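Local coordinates for Arf-GAP with coiled-coil, ANK repeat and PH domain-containing protein 2 (Homo sapiens, PDB 6IF3) that acts as a GTPase-activating protein for the small GTPase ARF6 and carries ankyrin repeats, the part in this chain, that are required for interaction with RAB35, at residues 9-15 / 34-40; 44-50 / 75-81; 86-90 / 170-174; 89-95 / 125-129. All blocks are in the same frame, centred on the assembly; numbering follows the deposited sequence.

How the interactions relate
All four contacts belong to the helical, strand-free ankyrin-repeat part of the protein. Along the chain interactions 1 and 2 come in series, followed by 3 and 4, which start from the same residues. Interactions 1 and 2 touch, their centres about 12 Å apart, and join loops to the starts of helices 10-19 and 48-55; Asn-40 N probably donates to Ala-46 O between them. Interactions 3 and 4, centres about 11 Å apart, share Gly-89 and His-90. Interaction 4 continues the stack from ANK 2 to ANK 3, whereas interaction 3 brings the chain end back onto ANK 2. Interactions 1 and 4 lie on opposite sides of the chain's centre, centres about 27 Å apart.

Interaction 1 of 4, residues 9-15 / 34-40; sequences NPGLQLY and ADVNWAN
Trp-38 and Tyr-15 both swing CG away from the backbone N, beside the carbonyl carbon (chi1 -176° and 178°), which lays the indole along the start of helix 10-19 and brings the phenol ring to its rim. The two form an offset edge-to-face pair, the edge of Trp-38 toward the face of Tyr-15, with the Tyr-15 ring centroid 5.6 Å from that of the Trp-38 six-membered ring and the planes at 83°. One indole face rests on helix backbone: Gly-11 CA makes a CH-pi contact 3.9 Å from the centroid of the Trp-38 five-membered ring, an approach that the absence of a CB permits. Leu-12 CA follows over the same face, 3.7 Å from Trp-38 CZ3. Asn-40 shares the Tyr-15 face used by the indole, its ND2 3.4 Å from Tyr-15 CE2. The oxygens have partners outside: Tyr-15 OH bonds to Glu-43 and Asn-40 OD1 accepts from Glu-42 N. Ala-34 CB fits between Pro-10 CB (3.8 Å) and Leu-14 CD2 (3.9 Å). The loop thus folds back over the first helix of this ankyrin stack, while Leu-14 reaches inward to helix 23-31, Pro-48 of helix 48-55 and Leu-64 of helix 58-66.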
loop_
_atom_site.group_PDB
_atom_site.type_symbol
_atom_site.label_atom_id
_atom_site.label_comp_id
_atom_site.label_asym_id
_atom_site.label_seq_id
_atom_site.Cartn_x
_atom_site.Cartn_y
_atom_site.Cartn_z
ATOM N N ASN A 9 20.423 -36.400 -13.026
ATOM C CA ASN A 9 20.557 -34.952 -12.914
ATOM C C ASN A 9 19.661 -34.442 -11.799
ATOM O O ASN A 9 18.526 -34.067 -12.057
ATOM C CB ASN A 9 20.204 -34.274 -14.245
ATOM C CG ASN A 9 20.595 -32.799 -14.281
ATOM O OD1 ASN A 9 20.757 -32.153 -13.240
ATOM N ND2 ASN A 9 20.702 -32.252 -15.487
ATOM N N PRO A 10 20.166 -34.439 -10.551
ATOM C CA PRO A 10 19.309 -34.144 -9.409
ATOM C C PRO A 10 18.767 -32.715 -9.469
ATOM O O PRO A 10 17.636 -32.499 -9.060
ATOM C CB PRO A 10 20.244 -34.366 -8.187
ATOM C CG PRO A 10 21.340 -35.187 -8.688
ATOM C CD PRO A 10 21.533 -34.776 -10.130
ATOM N N GLY A 11 19.530 -31.764 -10.002
ATOM C CA GLY A 11 19.017 -30.404 -10.108
ATOM C C GLY A 11 17.786 -30.372 -11.005
ATOM O O GLY A 11 16.793 -29.690 -10.686
ATOM N N LEU A 12 17.847 -31.071 -12.126
ATOM C CA LEU A 12 16.731 -31.119 -13.053
ATOM C C LEU A 12 15.542 -31.828 -12.425
ATOM O O LEU A 12 14.400 -31.419 -12.611
ATOM C CB LEU A 12 17.163 -31.820 -14.348
ATOM C CG LEU A 12 16.096 -31.990 -15.427
ATOM C CD1 LEU A 12 15.504 -30.629 -15.818
ATOM C CD2 LEU A 12 16.663 -32.706 -16.597
ATOM N N GLN A 13 15.796 -32.885 -11.661
ATOM C CA GLN A 13 14.691 -33.551 -10.959
ATOM C C GLN A 13 14.000 -32.615 -9.981
ATOM O O GLN A 13 12.774 -32.596 -9.893
ATOM C CB GLN A 13 15.207 -34.816 -10.241
ATOM C CG GLN A 13 15.606 -35.927 -11.205
ATOM C CD GLN A 13 16.208 -37.126 -10.502
ATOM O OE1 GLN A 13 16.792 -36.997 -9.425
ATOM N NE2 GLN A 13 16.051 -38.304 -11.096
ATOM N N LEU A 14 14.778 -31.805 -9.273
ATOM C CA LEU A 14 14.230 -30.858 -8.318
ATOM C C LEU A 14 13.417 -29.797 -9.034
ATOM O O LEU A 14 12.335 -29.425 -8.575
ATOM C CB LEU A 14 15.356 -30.214 -7.506
ATOM C CG LEU A 14 14.998 -29.082 -6.546
ATOM C CD1 LEU A 14 14.068 -29.646 -5.443
ATOM C CD2 LEU A 14 16.274 -28.483 -5.991
ATOM N N TYR A 15 13.966 -29.302 -10.140
ATOM C CA TYR A 15 13.335 -28.279 -10.964
ATOM C C TYR A 15 11.935 -28.724 -11.426
ATOM O O TYR A 15 10.957 -27.955 -11.345
ATOM C CB TYR A 15 14.267 -28.017 -12.152
ATOM C CG TYR A 15 13.865 -27.038 -13.230
ATOM C CD1 TYR A 15 14.283 -25.702 -13.179
ATOM C CD2 TYR A 15 13.158 -27.453 -14.363
ATOM C CE1 TYR A 15 14.000 -24.820 -14.194
ATOM C CE2 TYR A 15 12.840 -26.555 -15.389
ATOM C CZ TYR A 15 13.295 -25.241 -15.308
ATOM O OH TYR A 15 12.989 -24.354 -16.280
ATOM N N ALA A 34 21.018 -32.366 -5.246
ATOM C CA ALA A 34 20.527 -31.250 -6.039
ATOM C C ALA A 34 20.882 -29.916 -5.380
ATOM O O ALA A 34 20.760 -29.739 -4.157
ATOM C CB ALA A 34 19.002 -31.325 -6.233
ATOM N N ASP A 35 21.320 -28.985 -6.200
ATOM C CA ASP A 35 21.487 -27.607 -5.776
ATOM C C ASP A 35 20.124 -26.949 -5.759
ATOM O O ASP A 35 19.460 -26.836 -6.802
ATOM C CB ASP A 35 22.429 -26.881 -6.709
ATOM C CG ASP A 35 22.819 -25.504 -6.217
ATOM O OD1 ASP A 35 22.223 -24.996 -5.234
ATOM O OD2 ASP A 35 23.763 -24.947 -6.830
ATOM N N VAL A 36 19.731 -26.484 -4.587
ATOM C CA VAL A 36 18.436 -25.842 -4.465
ATOM C C VAL A 36 18.355 -24.580 -5.362
ATOM O O VAL A 36 17.250 -24.129 -5.703
ATOM C CB VAL A 36 18.167 -25.503 -2.983
ATOM C CG1 VAL A 36 19.153 -24.418 -2.467
ATOM C CG2 VAL A 36 16.711 -25.150 -2.737
ATOM N N ASN A 37 19.521 -24.045 -5.754
ATOM C CA ASN A 37 19.604 -22.864 -6.613
ATOM C C ASN A 37 20.061 -23.196 -8.037
ATOM O O ASN A 37 20.519 -22.317 -8.781
ATOM C CB ASN A 37 20.543 -21.829 -5.974
ATOM C CG ASN A 37 19.963 -21.237 -4.716
ATOM O OD1 ASN A 37 18.803 -20.787 -4.700
ATOM N ND2 ASN A 37 20.751 -21.229 -3.645
ATOM N N TRP A 38 19.896 -24.463 -8.409
ATOM C CA TRP A 38 20.255 -24.932 -9.744
ATOM C C TRP A 38 19.589 -24.081 -10.818
ATOM O O TRP A 38 18.412 -23.739 -10.700
ATOM C CB TRP A 38 19.846 -26.384 -9.890
ATOM C CG TRP A 38 20.272 -27.012 -11.216
ATOM C CD1 TRP A 38 21.532 -27.439 -11.540
ATOM C CD2 TRP A 38 19.439 -27.325 -12.340
ATOM N NE1 TRP A 38 21.531 -27.984 -12.800
ATOM C CE2 TRP A 38 20.259 -27.936 -13.309
ATOM C CE3 TRP A 38 18.077 -27.155 -12.619
ATOM C CZ2 TRP A 38 19.771 -28.365 -14.548
ATOM C CZ3 TRP A 38 17.594 -27.597 -13.859
ATOM C CH2 TRP A 38 18.437 -28.197 -14.792
ATOM N N ALA A 39 20.358 -23.695 -11.825
ATOM C CA ALA A 39 19.838 -22.928 -12.968
ATOM C C ALA A 39 19.806 -23.804 -14.208
ATOM O O ALA A 39 20.818 -24.441 -14.568
ATOM C CB ALA A 39 20.679 -21.695 -13.199
ATOM N N ASN A 40 18.656 -23.834 -14.879
ATOM C CA ASN A 40 18.487 -24.653 -16.076
ATOM C C ASN A 40 18.960 -23.869 -17.285
ATOM O O ASN A 40 18.257 -22.982 -17.764
ATOM C CB ASN A 40 17.019 -25.055 -16.234
ATOM C CG ASN A 40 16.811 -26.092 -17.331
ATOM O OD1 ASN A 40 17.589 -26.196 -18.286
ATOM N ND2 ASN A 40 15.744 -26.867 -17.200
#

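Interaction 2 of 4, residues 44-50 / 75-81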
loop_
_atom_site.group_PDB
_atom_site.type_symbol
_atom_site.label_atom_id
_atom_site.label_comp_id
_atom_site.label_asym_id
_atom_site.label_seq_id
_atom_site.Cartn_x
_atom_site.Cartn_y
_atom_site.Cartn_z
ATOM N N ASN A 44 16.283 -20.729 -19.934
ATOM C CA ASN A 44 16.457 -19.350 -19.467
ATOM C C ASN A 44 17.077 -19.216 -18.087
ATOM O O ASN A 44 16.847 -18.220 -17.400
ATOM C CB ASN A 44 15.107 -18.613 -19.480
ATOM C CG ASN A 44 14.501 -18.572 -20.872
ATOM O OD1 ASN A 44 15.049 -17.932 -21.765
ATOM N ND2 ASN A 44 13.374 -19.260 -21.059
ATOM N N LYS A 45 17.870 -20.204 -17.686
ATOM C CA LYS A 45 18.462 -20.219 -16.345
ATOM C C LYS A 45 17.425 -20.086 -15.236
ATOM O O LYS A 45 17.695 -19.616 -14.131
ATOM C CB LYS A 45 19.537 -19.127 -16.232
ATOM C CG LYS A 45 20.682 -19.418 -17.200
ATOM C CD LYS A 45 21.955 -18.666 -16.864
ATOM C CE LYS A 45 23.135 -19.182 -17.699
ATOM N NZ LYS A 45 23.538 -20.580 -17.362
ATOM N N ALA A 46 16.225 -20.593 -15.496
ATOM C CA ALA A 46 15.238 -20.641 -14.435
ATOM C C ALA A 46 15.634 -21.670 -13.367
ATOM O O ALA A 46 16.437 -22.587 -13.610
ATOM C CB ALA A 46 13.825 -20.967 -15.013
ATOM N N THR A 47 15.019 -21.513 -12.204
ATOM C CA THR A 47 15.406 -22.186 -10.985
ATOM C C THR A 47 14.256 -22.999 -10.403
ATOM O O THR A 47 13.105 -22.824 -10.799
ATOM C CB THR A 47 15.803 -21.175 -9.918
ATOM O OG1 THR A 47 14.658 -20.311 -9.707
ATOM C CG2 THR A 47 17.007 -20.339 -10.344
ATOM N N PRO A 48 14.556 -23.852 -9.425
ATOM C CA PRO A 48 13.460 -24.524 -8.711
ATOM C C PRO A 48 12.472 -23.546 -8.103
ATOM O O PRO A 48 11.271 -23.823 -8.210
ATOM C CB PRO A 48 14.207 -25.363 -7.633
ATOM C CG PRO A 48 15.549 -25.703 -8.342
ATOM C CD PRO A 48 15.878 -24.412 -9.065
ATOM N N LEU A 49 12.936 -22.434 -7.549
ATOM C CA LEU A 49 11.984 -21.551 -6.885
ATOM C C LEU A 49 11.148 -20.850 -7.924
ATOM O O LEU A 49 9.938 -20.652 -7.694
ATOM C CB LEU A 49 12.698 -20.574 -5.971
ATOM C CG LEU A 49 11.827 -19.627 -5.154
ATOM C CD1 LEU A 49 10.777 -20.420 -4.341
ATOM C CD2 LEU A 49 12.717 -18.797 -4.211
ATOM N N ILE A 50 11.728 -20.508 -9.075
ATOM C CA ILE A 50 10.900 -19.954 -10.133
ATOM C C ILE A 50 9.880 -21.011 -10.622
ATOM O O ILE A 50 8.722 -20.672 -10.870
ATOM C CB ILE A 50 11.763 -19.399 -11.298
ATOM C CG1 ILE A 50 12.428 -18.097 -10.849
ATOM C CG2 ILE A 50 10.938 -19.207 -12.546
ATOM C CD1 ILE A 50 13.491 -17.605 -11.811
ATOM N N ASP A 75 16.348 -15.373 -13.237
ATOM C CA ASP A 75 16.579 -16.027 -14.539
ATOM C C ASP A 75 17.408 -15.114 -15.455
ATOM O O ASP A 75 17.836 -14.005 -15.048
ATOM C CB ASP A 75 15.261 -16.442 -15.215
ATOM C CG ASP A 75 14.346 -15.272 -15.540
ATOM O OD1 ASP A 75 14.835 -14.141 -15.720
ATOM O OD2 ASP A 75 13.114 -15.517 -15.678
ATOM N N VAL A 76 17.669 -15.570 -16.684
ATOM C CA VAL A 76 18.591 -14.855 -17.538
ATOM C C VAL A 76 18.015 -13.522 -18.043
ATOM O O VAL A 76 18.773 -12.675 -18.517
ATOM C CB VAL A 76 19.064 -15.779 -18.710
ATOM C CG1 VAL A 76 18.056 -15.856 -19.838
ATOM C CG2 VAL A 76 20.461 -15.357 -19.243
ATOM N N GLN A 77 16.700 -13.333 -17.870
ATOM C CA GLN A 77 16.047 -12.057 -18.186
ATOM C C GLN A 77 16.045 -11.115 -16.984
ATOM O O GLN A 77 15.433 -10.040 -17.035
ATOM C CB GLN A 77 14.606 -12.300 -18.660
ATOM C CG GLN A 77 14.530 -12.793 -20.124
ATOM C CD GLN A 77 14.767 -14.288 -20.260
ATOM O OE1 GLN A 77 14.453 -15.061 -19.353
ATOM N NE2 GLN A 77 15.321 -14.704 -21.414
ATOM N N GLY A 78 16.734 -11.533 -15.921
ATOM C CA GLY A 78 16.873 -10.746 -14.698
ATOM C C GLY A 78 15.665 -10.773 -13.785
ATOM O O GLY A 78 15.525 -9.893 -12.905
ATOM N N ARG A 79 14.800 -11.772 -13.970
ATOM C CA ARG A 79 13.540 -11.857 -13.235
ATOM C C ARG A 79 13.642 -12.882 -12.126
ATOM O O ARG A 79 13.887 -14.062 -12.423
ATOM C CB ARG A 79 12.399 -12.239 -14.181
ATOM C CG ARG A 79 12.180 -11.211 -15.292
ATOM C CD ARG A 79 11.366 -11.770 -16.438
ATOM N NE ARG A 79 11.080 -10.709 -17.399
ATOM C CZ ARG A 79 10.844 -10.892 -18.691
ATOM N NH1 ARG A 79 10.880 -12.118 -19.209
ATOM N NH2 ARG A 79 10.578 -9.840 -19.470
ATOM N N GLY A 80 13.415 -12.470 -10.874
ATOM C CA GLY A 80 13.418 -13.380 -9.741
ATOM C C GLY A 80 12.030 -13.880 -9.399
ATOM O O GLY A 80 11.083 -13.591 -10.097
ATOM N N PRO A 81 11.922 -14.689 -8.347
ATOM C CA PRO A 81 10.663 -15.276 -7.880
ATOM C C PRO A 81 9.604 -14.197 -7.644
ATOM O O PRO A 81 8.453 -14.398 -8.055
ATOM C CB PRO A 81 11.071 -15.972 -6.582
ATOM C CG PRO A 81 12.514 -16.421 -6.864
ATOM C CD PRO A 81 13.093 -15.250 -7.640
#
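Asn-44 grips the facing loop twice. Its backbone O accepts from Val-76 N at 2.9 Å with an N-H...O angle of 163°, and its side-chain OD1 accepts from Gln-77 NE2 at 3.3 Å. In this second, longer bond the acceptor lies close to the amide plane of Gln-77, while the donor sits above the Asn-44 carbonyl plane; the two amides are turned steeply against each other. A bend at chi2 (82°) folds the Gln-77 chain back toward Asn-44. With an alanine here the amide is gone, and Asn-44 OD1 would probably lose its donor across the loops and its side chain be freer to turn. Deeper in, Leu-49 CD2 packs on Pro-81 CG at 3.6 Å, the side chains crossing at about a right angle, and Ile-50 sets its CD1 methyl against the backbone, 3.6 Å from Arg-79 O. These are equivalent parts of successive ankyrin repeats, a projecting loop that runs into the Thr-Pro-Leu helix start of the family in ANK 1 and into Gly-Pro-Leu in ANK 2. Thr-47 caps its helix, OG1 accepting from Ile-50 N at 3.0 Å. Asp-75, opening a type I turn, shapes the other loop: its OD1 takes Arg-79 N at 2.9 Å, from above the carboxylate plane, plus a weak bond from Gln-77 N. Farther out, Asp-75 OD2 bonds to His-84 of helix 81-88, and Arg-79 forms a salt bridge with Asp-108.

Interaction 3 of 4, residues 86-90 / 170-174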
loop_
_atom_site.group_PDB
_atom_site.type_symbol
_atom_site.label_atom_id
_atom_site.label_comp_id
_atom_site.label_asym_id
_atom_site.label_seq_id
_atom_site.Cartn_x
_atom_site.Cartn_y
_atom_site.Cartn_z
ATOM N N THR A 86 4.454 -11.781 -9.125
ATOM C CA THR A 86 3.690 -10.563 -9.405
ATOM C C THR A 86 3.008 -10.636 -10.765
ATOM O O THR A 86 1.825 -10.342 -10.896
ATOM C CB THR A 86 4.599 -9.329 -9.322
ATOM O OG1 THR A 86 5.100 -9.244 -7.988
ATOM C CG2 THR A 86 3.817 -8.022 -9.640
ATOM N N VAL A 87 3.759 -10.991 -11.805
ATOM C CA VAL A 87 3.201 -11.135 -13.145
ATOM C C VAL A 87 2.026 -12.123 -13.175
ATOM O O VAL A 87 1.001 -11.838 -13.790
ATOM C CB VAL A 87 4.289 -11.590 -14.123
ATOM C CG1 VAL A 87 3.682 -11.982 -15.468
ATOM C CG2 VAL A 87 5.319 -10.442 -14.297
ATOM N N LEU A 88 2.145 -13.244 -12.451
ATOM C CA LEU A 88 1.082 -14.261 -12.501
ATOM C C LEU A 88 -0.089 -13.968 -11.547
ATOM O O LEU A 88 -1.113 -14.652 -11.602
ATOM C CB LEU A 88 1.665 -15.633 -12.201
ATOM C CG LEU A 88 2.678 -16.076 -13.259
ATOM C CD1 LEU A 88 3.255 -17.406 -12.847
ATOM C CD2 LEU A 88 2.047 -16.212 -14.640
ATOM N N GLY A 89 0.044 -12.943 -10.696
ATOM C CA GLY A 89 -1.039 -12.560 -9.781
ATOM C C GLY A 89 -1.095 -13.464 -8.560
ATOM O O GLY A 89 -2.132 -13.593 -7.911
ATOM N N HIS A 90 0.030 -14.109 -8.254
ATOM C CA HIS A 90 0.113 -15.004 -7.093
ATOM C C HIS A 90 0.327 -14.251 -5.785
ATOM O O HIS A 90 1.456 -14.159 -5.241
ATOM C CB HIS A 90 1.231 -16.017 -7.308
ATOM C CG HIS A 90 0.948 -16.964 -8.423
ATOM N ND1 HIS A 90 1.864 -17.903 -8.863
ATOM C CD2 HIS A 90 -0.156 -17.128 -9.195
ATOM C CE1 HIS A 90 1.330 -18.609 -9.843
ATOM N NE2 HIS A 90 0.109 -18.156 -10.073
ATOM N N GLU A 170 -8.169 -16.091 -13.318
ATOM C CA GLU A 170 -8.517 -15.512 -14.614
ATOM C C GLU A 170 -7.281 -14.942 -15.324
ATOM O O GLU A 170 -7.282 -14.727 -16.539
ATOM C CB GLU A 170 -9.578 -14.432 -14.441
ATOM N N LYS A 171 -6.231 -14.707 -14.543
ATOM C CA LYS A 171 -4.914 -14.335 -15.057
ATOM C C LYS A 171 -4.284 -15.516 -15.797
ATOM O O LYS A 171 -4.573 -16.672 -15.482
ATOM C CB LYS A 171 -4.017 -13.888 -13.894
ATOM C CG LYS A 171 -3.231 -12.619 -14.130
ATOM C CD LYS A 171 -3.140 -11.800 -12.849
ATOM C CE LYS A 171 -2.263 -10.586 -13.054
ATOM N NZ LYS A 171 -2.729 -9.764 -14.211
ATOM N N LEU A 172 -3.430 -15.238 -16.780
ATOM C CA LEU A 172 -2.702 -16.311 -17.439
ATOM C C LEU A 172 -1.714 -16.943 -16.455
ATOM O O LEU A 172 -0.692 -16.347 -16.131
ATOM C CB LEU A 172 -1.961 -15.806 -18.680
ATOM C CG LEU A 172 -1.119 -16.907 -19.329
ATOM C CD1 LEU A 172 -1.996 -18.113 -19.619
ATOM C CD2 LEU A 172 -0.449 -16.429 -20.613
ATOM N N ASN A 173 -2.049 -18.134 -15.966
ATOM C CA ASN A 173 -1.163 -18.922 -15.107
ATOM C C ASN A 173 -1.561 -20.395 -15.186
ATOM O O ASN A 173 -2.248 -20.796 -16.122
ATOM C CB ASN A 173 -1.192 -18.411 -13.657
ATOM C CG ASN A 173 -2.601 -18.205 -13.140
ATOM O OD1 ASN A 173 -3.471 -19.062 -13.307
ATOM N ND2 ASN A 173 -2.844 -17.045 -12.537
ATOM N N ARG A 174 -1.141 -21.202 -14.214
ATOM C CA ARG A 174 -1.476 -22.629 -14.252
ATOM C C ARG A 174 -2.986 -22.853 -14.102
ATOM O O ARG A 174 -3.549 -23.745 -14.747
ATOM C CB ARG A 174 -0.716 -23.394 -13.158
ATOM C CG ARG A 174 -0.862 -24.901 -13.222
ATOM C CD ARG A 174 -0.069 -25.554 -12.077
ATOM N NE ARG A 174 0.066 -26.983 -12.273
ATOM C CZ ARG A 174 0.828 -27.787 -11.524
ATOM N NH1 ARG A 174 1.522 -27.310 -10.502
ATOM N NH2 ARG A 174 0.881 -29.084 -11.796
HETATM O O HOH W 1 0.345 -9.171 -14.141
HETATM O O HOH W 2 0.547 -13.764 -16.566
#
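The C-terminal end of helix 81-88 in ANK 2 closes in a Schellman motif, and the end of the chain packs on it through Asn-173 and Lys-171. Asn-173 ND2 donates to Leu-88 O at 3.1 Å with an N-H...O angle of 157°; the donor lies in the carbonyl plane and the acceptor in the amide plane, so the bond lies in the plane of both groups. The same ND2 also donates to Asn-168 O, so two carbonyls from distant parts of the chain hold this amide. A chi1 of 48° holds CG of Asn-173 between the backbone N and the carbonyl carbon, which turns ND2 to Leu-88 O. Separately, Asn-173 CB lies 3.8 Å from His-90 NE2. Over the centre of one face of the His-90 ring sits Leu-88 CB. A leucine in place of Asn-173 has no amide, and would probably leave Leu-88 O and Asn-168 O both without this donor and the tail less firmly fixed. Lys-171 stretches across the helix end with CD 3.8 Å from Gly-89 CA, an approach made possible by the lack of a CB on the glycine. One water donates to Val-87 O at 2.8 Å and accepts weakly from Lys-171 NZ; a second donates to Leu-172 O at 2.9 Å and weakly to Val-87 O. The lysine charge probably suits this carbonyl-rich end. Such a glycine with positive phi ends the first helix of an ankyrin helix pair and turns the chain into the second, helix 91-99.

Interaction 4 of 4, residues 89-95 / 125-129; sequences GHTGQVC and DIVTL
Thr-91 OG1 and Asp-125 OD2 are joined through one water, which accepts from Thr-91 OG1 at 2.6 Å and donates to Asp-125 OD2 at 2.8 Å. The other carboxylate oxygen, OD1, is hydrogen-bonded to a polar side chain of another protein's chain, so Asp-125 lies where the repeat stack meets its partner. Chi1 of -51° puts Thr-91 OG1 beside the backbone N and CG2 opposite that N, where CG2 lies 3.6 Å from Leu-129 CD1. That same methyl of Leu-129 also lies 3.9 Å from Cys-95 CB. The helices, 91-99 of ANK 2 and 124-141 of ANK 3, stack side by side as in other ankyrin arrays; their short segments run 9.9 Å apart and only 5° from parallel. Ile-126 packs against the turn before helix 91-99: with CG1 beside its own backbone N (chi1 -67°), CD1 extends to 3.8 Å from Gly-89 CA. Val-94 crosses Ile-126 at about a right angle, its CG2 4.0 Å from Ile-126 CD1, and also packs on Leu-82 and Ala-85 of helix 81-88. On the far flank, His-90 ND1 donates to Gln-93 OE1 at 2.9 Å, the acceptor near the imidazole plane, which steadies the ring at the helix N-cap.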
loop_
_atom_site.group_PDB
_atom_site.type_symbol
_atom_site.label_atom_id
_atom_site.label_comp_id
_atom_site.label_asym_id
_atom_site.label_seq_id
_atom_site.Cartn_x
_atom_site.Cartn_y
_atom_site.Cartn_z
ATOM N N GLY A 89 0.044 -12.943 -10.696
ATOM C CA GLY A 89 -1.039 -12.560 -9.781
ATOM C C GLY A 89 -1.095 -13.464 -8.560
ATOM O O GLY A 89 -2.132 -13.593 -7.911
ATOM N N HIS A 90 0.030 -14.109 -8.254
ATOM C CA HIS A 90 0.113 -15.004 -7.093
ATOM C C HIS A 90 0.327 -14.251 -5.785
ATOM O O HIS A 90 1.456 -14.159 -5.241
ATOM C CB HIS A 90 1.231 -16.017 -7.308
ATOM C CG HIS A 90 0.948 -16.964 -8.423
ATOM N ND1 HIS A 90 1.864 -17.903 -8.863
ATOM C CD2 HIS A 90 -0.156 -17.128 -9.195
ATOM C CE1 HIS A 90 1.330 -18.609 -9.843
ATOM N NE2 HIS A 90 0.109 -18.156 -10.073
ATOM N N THR A 91 -0.775 -13.710 -5.274
ATOM C CA THR A 91 -0.744 -12.837 -4.106
ATOM C C THR A 91 -0.102 -13.495 -2.877
ATOM O O THR A 91 0.709 -12.871 -2.177
ATOM C CB THR A 91 -2.153 -12.382 -3.751
ATOM O OG1 THR A 91 -2.805 -11.837 -4.921
ATOM C CG2 THR A 91 -2.090 -11.304 -2.687
ATOM N N GLY A 92 -0.417 -14.761 -2.643
ATOM C CA GLY A 92 0.131 -15.446 -1.473
ATOM C C GLY A 92 1.647 -15.608 -1.568
ATOM O O GLY A 92 2.348 -15.402 -0.569
ATOM N N GLN A 93 2.137 -15.968 -2.745
ATOM C CA GLN A 93 3.575 -16.063 -2.951
ATOM C C GLN A 93 4.250 -14.708 -2.816
ATOM O O GLN A 93 5.349 -14.629 -2.277
ATOM C CB GLN A 93 3.903 -16.683 -4.315
ATOM C CG GLN A 93 3.495 -18.146 -4.418
ATOM C CD GLN A 93 3.654 -18.686 -5.838
ATOM O OE1 GLN A 93 3.866 -17.928 -6.784
ATOM N NE2 GLN A 93 3.553 -20.005 -5.979
ATOM N N VAL A 94 3.609 -13.636 -3.290
ATOM C CA VAL A 94 4.160 -12.276 -3.102
ATOM C C VAL A 94 4.315 -11.985 -1.593
ATOM O O VAL A 94 5.342 -11.500 -1.121
ATOM C CB VAL A 94 3.259 -11.214 -3.786
ATOM C CG1 VAL A 94 3.634 -9.778 -3.343
ATOM C CG2 VAL A 94 3.388 -11.346 -5.313
ATOM N N CYS A 95 3.297 -12.312 -0.809
ATOM C CA CYS A 95 3.346 -12.061 0.615
ATOM C C CYS A 95 4.496 -12.838 1.282
ATOM O O CYS A 95 5.259 -12.268 2.049
ATOM C CB CYS A 95 2.010 -12.426 1.259
ATOM S SG CYS A 95 1.894 -11.938 2.954
ATOM N N ASP A 125 -4.547 -5.766 -4.645
ATOM C CA ASP A 125 -4.011 -6.558 -3.545
ATOM C C ASP A 125 -2.490 -6.608 -3.600
ATOM O O ASP A 125 -1.830 -6.464 -2.566
ATOM C CB ASP A 125 -4.575 -7.987 -3.567
ATOM C CG ASP A 125 -6.010 -8.063 -3.105
ATOM O OD1 ASP A 125 -6.525 -7.066 -2.538
ATOM O OD2 ASP A 125 -6.643 -9.128 -3.267
ATOM N N ILE A 126 -1.917 -6.834 -4.783
ATOM C CA ILE A 126 -0.470 -6.974 -4.825
ATOM C C ILE A 126 0.186 -5.603 -4.670
ATOM O O ILE A 126 1.221 -5.487 -4.019
ATOM C CB ILE A 126 -0.003 -7.702 -6.102
ATOM C CG1 ILE A 126 -0.486 -9.159 -6.031
ATOM C CG2 ILE A 126 1.529 -7.723 -6.181
ATOM C CD1 ILE A 126 0.019 -10.084 -7.158
ATOM N N VAL A 127 -0.407 -4.553 -5.227
ATOM C CA VAL A 127 0.166 -3.222 -4.995
ATOM C C VAL A 127 0.161 -2.918 -3.492
ATOM O O VAL A 127 1.136 -2.371 -2.948
ATOM C CB VAL A 127 -0.584 -2.126 -5.768
ATOM C CG1 VAL A 127 -0.158 -0.752 -5.309
ATOM C CG2 VAL A 127 -0.366 -2.302 -7.295
ATOM N N THR A 128 -0.941 -3.256 -2.828
ATOM C CA THR A 128 -1.053 -3.012 -1.385
ATOM C C THR A 128 0.061 -3.730 -0.586
ATOM O O THR A 128 0.724 -3.103 0.254
ATOM C CB THR A 128 -2.412 -3.437 -0.859
ATOM O OG1 THR A 128 -3.414 -2.583 -1.447
ATOM C CG2 THR A 128 -2.491 -3.306 0.698
ATOM N N LEU A 129 0.304 -5.002 -0.873
ATOM C CA LEU A 129 1.376 -5.745 -0.185
ATOM C C LEU A 129 2.750 -5.114 -0.470
ATOM O O LEU A 129 3.564 -4.955 0.453
ATOM C CB LEU A 129 1.410 -7.219 -0.608
ATOM C CG LEU A 129 0.156 -8.029 -0.245
ATOM C CD1 LEU A 129 0.367 -9.481 -0.732
ATOM C CD2 LEU A 129 -0.130 -8.015 1.267
HETATM O O HOH W 3 -5.338 -11.309 -4.468
#